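Local coordinates for protein rhodopsin (PDB 6KFQ) that is a thermostable retinal-binding microbial rhodopsin that probably uses light to pump protons across the membrane, at residues A[17-20]-A[21-25]; A[195-198]-A[199-203]; A[219-222]-A[223-227]. All coordinates share one frame; numbering follows the deposited sequence. Where two conformers were deposited one is given.

Contact 1. Residues A[17-20]-A[21-25]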
ATOM      1  N   THR A  17      -6.881   1.349  12.438  1.00 34.73           N
ATOM      2  CA  THR A  17      -6.516   0.055  13.013  1.00 39.27           C
ATOM      3  C   THR A  17      -7.492  -0.355  14.110  1.00 40.61           C
ATOM      4  O   THR A  17      -7.925  -1.512  14.175  1.00 40.71           O
ATOM      5  CB  THR A  17      -5.094   0.105  13.574  1.00 40.28           C
ATOM      6  OG1 THR A  17      -4.187   0.547  12.561  1.00 38.26           O
ATOM      7  CG2 THR A  17      -4.663  -1.276  14.056  1.00 41.78           C
ATOM      8  N   LEU A  18      -7.840   0.586  14.990  1.00 39.33           N
ATOM      9  CA  LEU A  18      -8.774   0.284  16.067  1.00 42.11           C
ATOM     10  C   LEU A  18     -10.146  -0.078  15.519  1.00 42.43           C
ATOM     11  O   LEU A  18     -10.782  -1.025  15.999  1.00 45.46           O
ATOM     12  CB  LEU A  18      -8.873   1.479  17.021  1.00 44.04           C
ATOM     13  CG  LEU A  18      -7.569   1.922  17.685  1.00 45.66           C
ATOM     14  CD1 LEU A  18      -7.820   3.045  18.681  1.00 47.45           C
ATOM     15  CD2 LEU A  18      -6.882   0.738  18.354  1.00 47.57           C
ATOM     16  N   TYR A  19     -10.622   0.664  14.517  1.00 39.94           N
ATOM     17  CA  TYR A  19     -11.926   0.354  13.938  1.00 40.89           C
ATOM     18  C   TYR A  19     -11.920  -1.005  13.251  1.00 42.92           C
ATOM     19  O   TYR A  19     -12.875  -1.776  13.385  1.00 43.42           O
ATOM     20  CB  TYR A  19     -12.346   1.439  12.949  1.00 39.60           C
ATOM     21  CG  TYR A  19     -13.757   1.260  12.441  1.00 44.04           C
ATOM     22  CD1 TYR A  19     -14.033   1.233  11.083  1.00 47.24           C
ATOM     23  CD2 TYR A  19     -14.822   1.100  13.333  1.00 47.77           C
ATOM     24  CE1 TYR A  19     -15.325   1.069  10.621  1.00 50.80           C
ATOM     25  CE2 TYR A  19     -16.116   0.934  12.877  1.00 47.76           C
ATOM     26  CZ  TYR A  19     -16.365   0.925  11.521  1.00 51.97           C
ATOM     27  OH  TYR A  19     -17.652   0.751  11.050  1.00 53.72           O
ATOM     28  N   PHE A  20     -10.857  -1.314  12.501  1.00 42.53           N
ATOM     29  CA  PHE A  20     -10.802  -2.616  11.840  1.00 42.94           C
ATOM     30  C   PHE A  20     -10.707  -3.742  12.860  1.00 44.08           C
ATOM     31  O   PHE A  20     -11.301  -4.807  12.671  1.00 47.12           O
ATOM     32  CB  PHE A  20      -9.623  -2.680  10.866  1.00 38.60           C
ATOM     33  CG  PHE A  20      -9.699  -1.685   9.749  1.00 36.97           C
ATOM     34  CD1 PHE A  20     -10.889  -1.055   9.437  1.00 37.33           C
ATOM     35  CD2 PHE A  20      -8.566  -1.393   8.992  1.00 38.25           C
ATOM     36  CE1 PHE A  20     -10.950  -0.128   8.416  1.00 42.99           C
ATOM     37  CE2 PHE A  20      -8.622  -0.473   7.963  1.00 38.47           C
ATOM     38  CZ  PHE A  20      -9.815   0.160   7.674  1.00 40.06           C
ATOM     39  N   ALA A  21      -9.966  -3.531  13.949  1.00 43.20           N
ATOM     40  CA  ALA A  21      -9.939  -4.536  15.005  1.00 46.80           C
ATOM     41  C   ALA A  21     -11.326  -4.727  15.606  1.00 50.30           C
ATOM     42  O   ALA A  21     -11.703  -5.844  15.975  1.00 50.52           O
ATOM     43  CB  ALA A  21      -8.927  -4.147  16.083  1.00 45.88           C
ATOM     44  N   PHE A  22     -12.110  -3.647  15.689  1.00 51.21           N
ATOM     45  CA  PHE A  22     -13.467  -3.749  16.215  1.00 51.26           C
ATOM     46  C   PHE A  22     -14.378  -4.534  15.277  1.00 53.17           C
ATOM     47  O   PHE A  22     -15.125  -5.416  15.720  1.00 53.03           O
ATOM     48  CB  PHE A  22     -14.050  -2.359  16.464  1.00 51.31           C
ATOM     49  CG  PHE A  22     -15.498  -2.388  16.849  1.00 54.99           C
ATOM     50  CD1 PHE A  22     -15.869  -2.640  18.162  1.00 55.56           C
ATOM     51  CD2 PHE A  22     -16.492  -2.192  15.899  1.00 56.04           C
ATOM     52  CE1 PHE A  22     -17.202  -2.691  18.523  1.00 59.77           C
ATOM     53  CE2 PHE A  22     -17.832  -2.244  16.259  1.00 59.26           C
ATOM     54  CZ  PHE A  22     -18.183  -2.490  17.571  1.00 60.00           C
ATOM     55  N   LEU A  23     -14.358  -4.208  13.977  1.00 52.22           N
ATOM     56  CA  LEU A  23     -15.241  -4.891  13.028  1.00 48.50           C
ATOM     57  C   LEU A  23     -14.989  -6.392  13.000  1.00 50.80           C
ATOM     58  O   LEU A  23     -15.881  -7.168  12.623  1.00 52.55           O
ATOM     59  CB  LEU A  23     -15.060  -4.322  11.621  1.00 47.12           C
ATOM     60  CG  LEU A  23     -15.359  -2.852  11.329  1.00 47.84           C
ATOM     61  CD1 LEU A  23     -14.856  -2.512   9.911  1.00 45.65           C
ATOM     62  CD2 LEU A  23     -16.849  -2.577  11.461  1.00 48.57           C
ATOM     63  N   LEU A  24     -13.783  -6.812  13.385  1.00 50.51           N
ATOM     64  CA  LEU A  24     -13.451  -8.233  13.409  1.00 55.68           C
ATOM     65  C   LEU A  24     -14.437  -9.018  14.264  1.00 64.00           C
ATOM     66  O   LEU A  24     -14.778 -10.165  13.943  1.00 68.27           O
ATOM     67  CB  LEU A  24     -12.018  -8.410  13.922  1.00 57.32           C
ATOM     68  CG  LEU A  24     -11.328  -9.780  13.896  1.00 63.45           C
ATOM     69  CD1 LEU A  24      -9.823  -9.593  13.973  1.00 64.63           C
ATOM     70  CD2 LEU A  24     -11.781 -10.672  15.037  1.00 66.76           C
ATOM     71  N   THR A  25     -14.922  -8.409  15.348  1.00 63.57           N
ATOM     72  CA  THR A  25     -15.785  -9.125  16.281  1.00 64.57           C
ATOM     73  C   THR A  25     -17.142  -9.476  15.680  1.00 65.43           C
ATOM     74  O   THR A  25     -17.855 -10.313  16.246  1.00 71.64           O
ATOM     75  CB  THR A  25     -15.962  -8.302  17.564  1.00 61.98           C
ATOM     76  OG1 THR A  25     -16.762  -7.143  17.299  1.00 62.27           O
ATOM     77  CG2 THR A  25     -14.606  -7.858  18.082  1.00 57.33           C
TER

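Contact 2. Residues A[195-198]-A[199-203]. With MPG ([(Z)-octadec-9-enyl] (2R)-2,3-bis(oxidanyl)propanoate), chain Q; MPG ([(Z)-octadec-9-enyl] (2R)-2,3-bis(oxidanyl)propanoate), chain G.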
ATOM      1  N   SER A 195       7.459  19.498   3.003  1.00 28.09           N
ATOM      2  CA  SER A 195       6.174  19.520   3.699  1.00 27.82           C
ATOM      3  C   SER A 195       5.034  19.121   2.770  1.00 24.57           C
ATOM      4  O   SER A 195       4.151  18.347   3.159  1.00 23.87           O
ATOM      5  CB  SER A 195       5.918  20.902   4.296  1.00 33.68           C
ATOM      6  OG  SER A 195       4.567  20.990   4.713  1.00 40.42           O
ATOM      7  N   VAL A 196       5.036  19.627   1.535  1.00 25.37           N
ATOM      8  CA  VAL A 196       4.001  19.252   0.574  1.00 24.24           C
ATOM      9  C   VAL A 196       4.099  17.769   0.237  1.00 25.61           C
ATOM     10  O   VAL A 196       3.088  17.055   0.186  1.00 24.61           O
ATOM     11  CB  VAL A 196       4.100  20.125  -0.688  1.00 27.14           C
ATOM     12  CG1 VAL A 196       3.169  19.602  -1.775  1.00 30.27           C
ATOM     13  CG2 VAL A 196       3.778  21.568  -0.358  1.00 31.37           C
ATOM     14  N   GLU A 197       5.321  17.287  -0.017  1.00 27.15           N
ATOM     15  CA  GLU A 197       5.522  15.868  -0.297  1.00 25.77           C
ATOM     16  C   GLU A 197       4.948  14.991   0.813  1.00 24.54           C
ATOM     17  O   GLU A 197       4.278  13.984   0.548  1.00 24.26           O
ATOM     18  CB  GLU A 197       7.010  15.576  -0.475  1.00 25.47           C
ATOM     19  CG  GLU A 197       7.327  14.102  -0.607  1.00 27.89           C
ATOM     20  CD  GLU A 197       8.812  13.810  -0.518  1.00 32.25           C
ATOM     21  OE1 GLU A 197       9.156  12.621  -0.386  1.00 33.55           O
ATOM     22  OE2 GLU A 197       9.627  14.760  -0.560  1.00 34.48           O
ATOM     23  N   VAL A 198       5.231  15.344   2.068  1.00 23.17           N
ATOM     24  CA  VAL A 198       4.763  14.520   3.178  1.00 22.60           C
ATOM     25  C   VAL A 198       3.242  14.549   3.258  1.00 20.96           C
ATOM     26  O   VAL A 198       2.599  13.522   3.502  1.00 20.93           O
ATOM     27  CB  VAL A 198       5.427  14.978   4.489  1.00 22.93           C
ATOM     28  CG1 VAL A 198       4.754  14.343   5.698  1.00 22.30           C
ATOM     29  CG2 VAL A 198       6.913  14.608   4.460  1.00 24.77           C
ATOM     30  N   PHE A 199       2.645  15.726   3.057  1.00 22.36           N
ATOM     31  CA  PHE A 199       1.188  15.830   2.997  1.00 22.30           C
ATOM     32  C   PHE A 199       0.611  14.904   1.933  1.00 22.50           C
ATOM     33  O   PHE A 199      -0.352  14.171   2.182  1.00 21.31           O
ATOM     34  CB  PHE A 199       0.786  17.281   2.710  1.00 24.26           C
ATOM     35  CG  PHE A 199      -0.685  17.456   2.439  1.00 26.58           C
ATOM     36  CD1 PHE A 199      -1.597  17.421   3.478  1.00 29.08           C
ATOM     37  CD2 PHE A 199      -1.151  17.643   1.144  1.00 28.08           C
ATOM     38  CE1 PHE A 199      -2.956  17.572   3.237  1.00 28.98           C
ATOM     39  CE2 PHE A 199      -2.507  17.803   0.896  1.00 26.01           C
ATOM     40  CZ  PHE A 199      -3.411  17.768   1.956  1.00 24.45           C
ATOM     41  N   LEU A 200       1.186  14.933   0.733  1.00 21.47           N
ATOM     42  CA  LEU A 200       0.634  14.144  -0.359  1.00 21.45           C
ATOM     43  C   LEU A 200       0.683  12.656  -0.039  1.00 23.40           C
ATOM     44  O   LEU A 200      -0.309  11.940  -0.226  1.00 23.42           O
ATOM     45  CB  LEU A 200       1.386  14.456  -1.655  1.00 20.59           C
ATOM     46  CG  LEU A 200       1.074  15.868  -2.158  1.00 25.25           C
ATOM     47  CD1 LEU A 200       1.961  16.244  -3.337  1.00 24.85           C
ATOM     48  CD2 LEU A 200      -0.412  15.990  -2.532  1.00 26.70           C
ATOM     49  N   PHE A 201       1.839  12.165   0.427  1.00 22.45           N
ATOM     50  CA  PHE A 201       1.924  10.754   0.795  1.00 22.97           C
ATOM     51  C   PHE A 201       0.954  10.425   1.926  1.00 20.45           C
ATOM     52  O   PHE A 201       0.413   9.313   1.974  1.00 19.85           O
ATOM     53  CB  PHE A 201       3.350  10.374   1.221  1.00 21.03           C
ATOM     54  CG  PHE A 201       4.311  10.154   0.085  1.00 20.94           C
ATOM     55  CD1 PHE A 201       3.952   9.402  -1.037  1.00 21.43           C
ATOM     56  CD2 PHE A 201       5.595  10.671   0.151  1.00 23.93           C
ATOM     57  CE1 PHE A 201       4.858   9.188  -2.066  1.00 22.18           C
ATOM     58  CE2 PHE A 201       6.506  10.472  -0.881  1.00 22.09           C
ATOM     59  CZ  PHE A 201       6.136   9.730  -1.994  1.00 22.64           C
ATOM     60  N   MET A 202       0.725  11.372   2.843  1.00 21.57           N
ATOM     61  CA  MET A 202      -0.212  11.113   3.931  0.60 19.48           C
ATOM     62  C   MET A 202      -1.626  10.920   3.403  1.00 21.90           C
ATOM     63  O   MET A 202      -2.333   9.999   3.834  1.00 21.98           O
ATOM     64  CB  MET A 202      -0.163  12.249   4.961  0.60 20.80           C
ATOM     65  CG  MET A 202      -1.173  12.093   6.106  0.60 21.46           C
ATOM     66  SD  MET A 202      -2.767  12.853   5.721  0.60 21.84           S
ATOM     67  CE  MET A 202      -2.326  14.584   5.663  0.60 20.68           C
ATOM     68  N   VAL A 203      -2.063  11.770   2.468  1.00 22.98           N
ATOM     69  CA  VAL A 203      -3.402  11.620   1.909  1.00 23.58           C
ATOM     70  C   VAL A 203      -3.507  10.302   1.157  1.00 20.33           C
ATOM     71  O   VAL A 203      -4.458   9.531   1.346  1.00 23.05           O
ATOM     72  CB  VAL A 203      -3.758  12.809   0.998  1.00 24.74           C
ATOM     73  CG1 VAL A 203      -5.107  12.577   0.330  1.00 26.47           C
ATOM     74  CG2 VAL A 203      -3.772  14.112   1.786  1.00 24.62           C
TER
HETATM   75  C7  MPG Q 316       6.747  25.026   6.428  1.00 70.42           C
HETATM   76  C8  MPG Q 316       6.173  25.039   5.043  1.00 70.95           C
HETATM   77  C9  MPG Q 316       4.678  24.948   5.001  1.00 70.49           C
HETATM   78  C10 MPG Q 316       3.989  24.048   4.340  1.00 68.34           C
HETATM   79  C11 MPG Q 316       2.500  23.975   4.195  1.00 65.84           C
HETATM   80  C12 MPG Q 316       2.038  22.793   3.392  1.00 61.53           C
HETATM   81  C13 MPG Q 316       0.541  22.754   3.142  1.00 59.71           C
HETATM   82  C14 MPG Q 316       0.072  21.557   2.350  1.00 57.51           C
HETATM   83  C15 MPG Q 316      -1.406  21.562   2.016  1.00 54.90           C
HETATM   84  C16 MPG Q 316      -2.328  21.462   3.204  1.00 55.87           C
HETATM   85  C17 MPG Q 316      -3.796  21.435   2.855  1.00 54.80           C
HETATM   86  C18 MPG Q 316      -4.711  21.157   4.021  1.00 51.97           C
HETATM   87  C2  MPG G 306      -0.458  22.122  -1.344  1.00 75.79           C
HETATM   88  C3  MPG G 306      -1.731  21.728  -2.052  1.00 72.56           C
HETATM   89  C4  MPG G 306      -1.921  20.240  -2.227  1.00 69.47           C
HETATM   90  C5  MPG G 306      -3.163  19.907  -3.019  1.00 67.21           C
HETATM   91  C6  MPG G 306      -3.818  18.585  -2.690  1.00 66.35           C
HETATM   92  C7  MPG G 306      -3.484  17.447  -3.644  1.00 64.53           C
HETATM   93  C8  MPG G 306      -4.435  16.290  -3.564  1.00 64.33           C
HETATM   94  C9  MPG G 306      -4.608  15.752  -2.177  1.00 63.93           C
HETATM   95  O1  MPG G 306       0.876  23.952  -0.496  1.00 84.15           O
HETATM   96  C1  MPG G 306      -0.424  23.588  -1.014  1.00 79.71           C
HETATM   97  CXD MPG G 306       2.460  25.513   0.334  1.00 85.78           C
HETATM   98  O2  MPG G 306       2.558  26.829   0.854  1.00 86.64           O
HETATM   99  C21 MPG G 306       3.416  25.307  -0.829  1.00 85.40           C
HETATM  100  O3  MPG G 306       4.743  25.550  -0.385  1.00 85.17           O
HETATM  101  O4  MPG G 306       0.133  26.001   0.067  1.00 86.45           O
HETATM  102  CX3 MPG G 306       1.020  25.196  -0.047  1.00 85.65           C

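Contact 3. Residues A[219-222]-A[223-227]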
ATOM      1  N   SER A 219     -17.799  -4.696   3.170  1.00 49.37           N
ATOM      2  CA  SER A 219     -18.461  -5.508   2.143  1.00 48.88           C
ATOM      3  C   SER A 219     -18.784  -6.889   2.713  1.00 50.40           C
ATOM      4  O   SER A 219     -18.241  -7.920   2.303  1.00 47.22           O
ATOM      5  CB  SER A 219     -17.589  -5.625   0.898  1.00 48.02           C
ATOM      6  OG  SER A 219     -17.315  -4.365   0.324  1.00 49.54           O
ATOM      7  N   ARG A 220     -19.724  -6.896   3.660  1.00 47.99           N
ATOM      8  CA  ARG A 220     -20.020  -8.111   4.410  1.00 51.01           C
ATOM      9  C   ARG A 220     -20.625  -9.195   3.533  1.00 49.78           C
ATOM     10  O   ARG A 220     -20.373 -10.382   3.762  1.00 52.84           O
ATOM     11  CB  ARG A 220     -20.958  -7.790   5.579  1.00 54.08           C
ATOM     12  CG  ARG A 220     -20.410  -6.725   6.520  1.00 55.23           C
ATOM     13  CD  ARG A 220     -21.352  -6.491   7.700  1.00 57.00           C
ATOM     14  NE  ARG A 220     -21.674  -7.752   8.361  1.00 59.61           N
ATOM     15  CZ  ARG A 220     -20.864  -8.382   9.206  1.00 56.72           C
ATOM     16  NH1 ARG A 220     -19.684  -7.864   9.515  1.00 54.83           N
ATOM     17  NH2 ARG A 220     -21.241  -9.532   9.751  1.00 59.20           N
ATOM     18  N   GLN A 221     -21.428  -8.816   2.537  1.00 56.55           N
ATOM     19  CA  GLN A 221     -21.993  -9.811   1.629  1.00 58.34           C
ATOM     20  C   GLN A 221     -20.894 -10.531   0.867  1.00 55.98           C
ATOM     21  O   GLN A 221     -20.892 -11.763   0.765  1.00 55.55           O
ATOM     22  CB  GLN A 221     -22.962  -9.151   0.652  1.00 64.49           C
ATOM     23  CG  GLN A 221     -23.433 -10.078  -0.458  1.00 71.81           C
ATOM     24  CD  GLN A 221     -24.123  -9.332  -1.580  1.00 76.44           C
ATOM     25  OE1 GLN A 221     -24.162  -8.101  -1.586  1.00 78.09           O
ATOM     26  NE2 GLN A 221     -24.665 -10.073  -2.541  1.00 78.10           N
ATOM     27  N   ALA A 222     -19.948  -9.768   0.318  1.00 46.36           N
ATOM     28  CA  ALA A 222     -18.826 -10.362  -0.400  1.00 46.99           C
ATOM     29  C   ALA A 222     -18.008 -11.263   0.516  1.00 43.97           C
ATOM     30  O   ALA A 222     -17.674 -12.397   0.159  1.00 45.74           O
ATOM     31  CB  ALA A 222     -17.957  -9.256  -0.993  1.00 42.67           C
ATOM     32  N   LEU A 223     -17.681 -10.768   1.710  1.00 46.98           N
ATOM     33  CA  LEU A 223     -16.934 -11.570   2.673  1.00 46.53           C
ATOM     34  C   LEU A 223     -17.667 -12.873   2.978  1.00 48.58           C
ATOM     35  O   LEU A 223     -17.095 -13.963   2.859  1.00 54.41           O
ATOM     36  CB  LEU A 223     -16.692 -10.757   3.949  1.00 48.71           C
ATOM     37  CG  LEU A 223     -15.827  -9.515   3.689  1.00 49.56           C
ATOM     38  CD1 LEU A 223     -15.536  -8.762   4.971  1.00 52.65           C
ATOM     39  CD2 LEU A 223     -14.541  -9.896   2.970  1.00 49.05           C
ATOM     40  N   SER A 224     -18.955 -12.782   3.311  1.00 48.51           N
ATOM     41  CA  SER A 224     -19.712 -13.988   3.629  1.00 56.93           C
ATOM     42  C   SER A 224     -19.773 -14.930   2.435  1.00 55.58           C
ATOM     43  O   SER A 224     -19.739 -16.153   2.605  1.00 57.45           O
ATOM     44  CB  SER A 224     -21.120 -13.625   4.106  1.00 65.61           C
ATOM     45  OG  SER A 224     -21.875 -13.019   3.075  1.00 70.93           O
ATOM     46  N   ASP A 225     -19.857 -14.379   1.217  1.00 56.32           N
ATOM     47  CA  ASP A 225     -19.766 -15.200   0.013  1.00 54.63           C
ATOM     48  C   ASP A 225     -18.490 -16.032   0.021  1.00 54.84           C
ATOM     49  O   ASP A 225     -18.510 -17.236  -0.258  1.00 55.97           O
ATOM     50  CB  ASP A 225     -19.813 -14.316  -1.237  1.00 52.89           C
ATOM     51  CG  ASP A 225     -21.223 -13.917  -1.632  1.00 55.76           C
ATOM     52  OD1 ASP A 225     -22.185 -14.410  -1.009  1.00 57.26           O
ATOM     53  OD2 ASP A 225     -21.366 -13.112  -2.578  1.00 54.56           O
ATOM     54  N   ILE A 226     -17.364 -15.393   0.346  1.00 53.81           N
ATOM     55  CA  ILE A 226     -16.081 -16.088   0.375  1.00 53.90           C
ATOM     56  C   ILE A 226     -16.007 -17.029   1.569  1.00 54.60           C
ATOM     57  O   ILE A 226     -15.525 -18.162   1.455  1.00 50.40           O
ATOM     58  CB  ILE A 226     -14.929 -15.064   0.385  1.00 53.59           C
ATOM     59  CG1 ILE A 226     -14.928 -14.264  -0.915  1.00 51.30           C
ATOM     60  CG2 ILE A 226     -13.580 -15.754   0.588  1.00 54.43           C
ATOM     61  CD1 ILE A 226     -13.950 -13.113  -0.920  1.00 47.21           C
ATOM     62  N   GLY A 227     -16.488 -16.580   2.732  1.00 56.62           N
ATOM     63  CA  GLY A 227     -16.433 -17.422   3.916  1.00 61.45           C
ATOM     64  C   GLY A 227     -17.268 -18.680   3.783  1.00 65.08           C
ATOM     65  O   GLY A 227     -16.880 -19.748   4.264  1.00 65.86           O
TER

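Contact 1. Residues A[17-20]-A[21-25]
Leu23 lies over one face of the Tyr19 ring, one helical turn further along the chain, and this aliphatic-on-aromatic overlap is the main side-chain contact of residues 17-25. The touch is a CH-pi interaction: Leu23 CG stands 4.0 Å from the centroid of the Tyr19 ring and 15° off its normal. The two methyls of Leu23 spread over that one face, with CD1 3.7 Å from Tyr19 CE1 and CD2 3.5 Å from Tyr19 CZ. Tyr19 has its CG anti to the backbone N (chi1 -173°), which carries the ring along the flank of the helix to where Leu23 can lie on it. Leucine suits the place because its fork spreads over the phenol carbons. The other apolar touches are looser, Phe22 CD2 lying 4.4 Å from Tyr19 CE2.

Backbone hydrogen bonds hold these side chains one turn apart. Ala21 N, Phe22 N and Leu23 N donate to the carbonyls of Thr17, Leu18 and Tyr19, the Leu23 N to Tyr19 O bond being 2.9 Å. Leu24 N reaches Phe20 O at a longer 3.3 Å. Beyond it Phe22 O takes two bonds from one residue, Thr25 N and Thr25 OG1, the hydroxyl at 2.9 Å.

Phe20 turns inward to Leu214 and Leu217 of helix 194-218 and to Thr38 and Thr42 of helix 32-53. The chemistry is thus that of a transmembrane helix with apolar groups packed along its sides, while the Thr25 hydroxyl gives Phe22 O a second bond.

Contact 2. Residues A[195-198]-A[199-203]
Val196 O receives the amide of Leu200, with Leu200 N 2.9 Å from Val196 O and an N-H...O angle of 160°, a bond running nearly along the C=O axis. The same turn lays Leu200 beside Val196, both side chains pointing the same way, with Leu200 CD1 3.9 Å from Val196 CG1. Branched aliphatic chains suit this lipid-facing strip: Leu200 CD2 meets C7 of an octadecenyl dihydroxypropanoate lipid (chain G) at 3.6 Å, and Val196 CG2 lies near the ester end of that molecule.

Phe199 is sandwiched. Its CG is anti to the backbone N (chi1 172°), which sends the ring out from the helix among the lipid chains. C16 of a second lipid (chain Q) sits over the centre of one face, Val203 CG2 lies 3.7 Å above the other, and C6 of the chain G lipid meets the edge in plane. A serine in place of Phe199 would probably leave the chain Q lipid and Val203 without the ring faces they lie on and the chain G lipid without its edge contact, opening a gap between them.

Glu197 extends alongside Phe201, the carboxylate and ring planes 69° apart. Glu197 OE1 comes to the ring edge, 3.4 Å from CE2 of Phe201, where the ring's C-H groups are slightly positive; the carboxylate of Glu187 also lies close to this OE1. Glu197 OE2 and Thr186 OG1 share a hydrogen bond.

Within the bundle this part of helix 194-218 meets three helices: Val198 packs on Trp5 and Leu6 of helix 2-23, Leu200 on Val181 and Ile184 of helix 158-184, and Phe201 on Arg71 of helix 70-90, with its ring edge-to-face to Trp75.

Contact 3. Residues A[219-222]-A[223-227]
Ser224 turns its hydroxyl back onto the preceding turn, where OG is 2.8 Å from Gln221 O and 3.1 Å from Arg220 O. Both carbonyls lie within reach of its one proton, and the geometry does not choose between them. The first torsion (chi1 65°) sets OG between the backbone N and the carbonyl carbon, the position from which a serine can reach carbonyls three and four residues earlier.

Backbone hydrogen bonds open helix 220-228. Leu223 N donates to Ser219 O at 3.0 Å, Ser224 N to Arg220 O at 2.8 Å, and Asp225 N and Ile226 N bind the carbonyls of Gln221 and Ala222 in turn. Ser219 occupies the N-cap position without a capping bond from its side chain; its OG is hydrogen-bonded to Leu215 O of the previous helix.

Leu223 CG packs against the carbonyl oxygen Ser219 O at 3.2 Å, a van der Waals contact, and the small CB of Ala222 suits a buried place. The charged ends tie to other parts of the chain: Arg220 NH1 binds Asn26 O, and Asp225 OD2 binds Thr157 OG1.

This short helix is wedged between two others. Leu223 rests on Phe34 and Phe35 of helix 32-53, Ala222 on Ile163 of helix 158-184, and Ile226 spans both through Phe34 and Val160.

Along the chain the contacts come in series: contact 1 toward the C-terminal part of helix 2-23, contact 2 in the first turns of helix 194-218, and contact 3 on helix 220-228, which follows it. Contacts 1 and 3 share a side of the chain's centre, their centres 16 Å apart and nearest atoms about 5 Å, without touching. Contact 2 lies 26 Å from contact 1 and 34 Å from contact 3 between centres, and opposite contact 3 across the chain's centre. Helix 194-218 thus spans the seven-helix rhodopsin bundle, packing against helix 2-23 near both contacts 1 and 2, and is followed by the short helix 220-228, packed against helices 32-53 and 158-184.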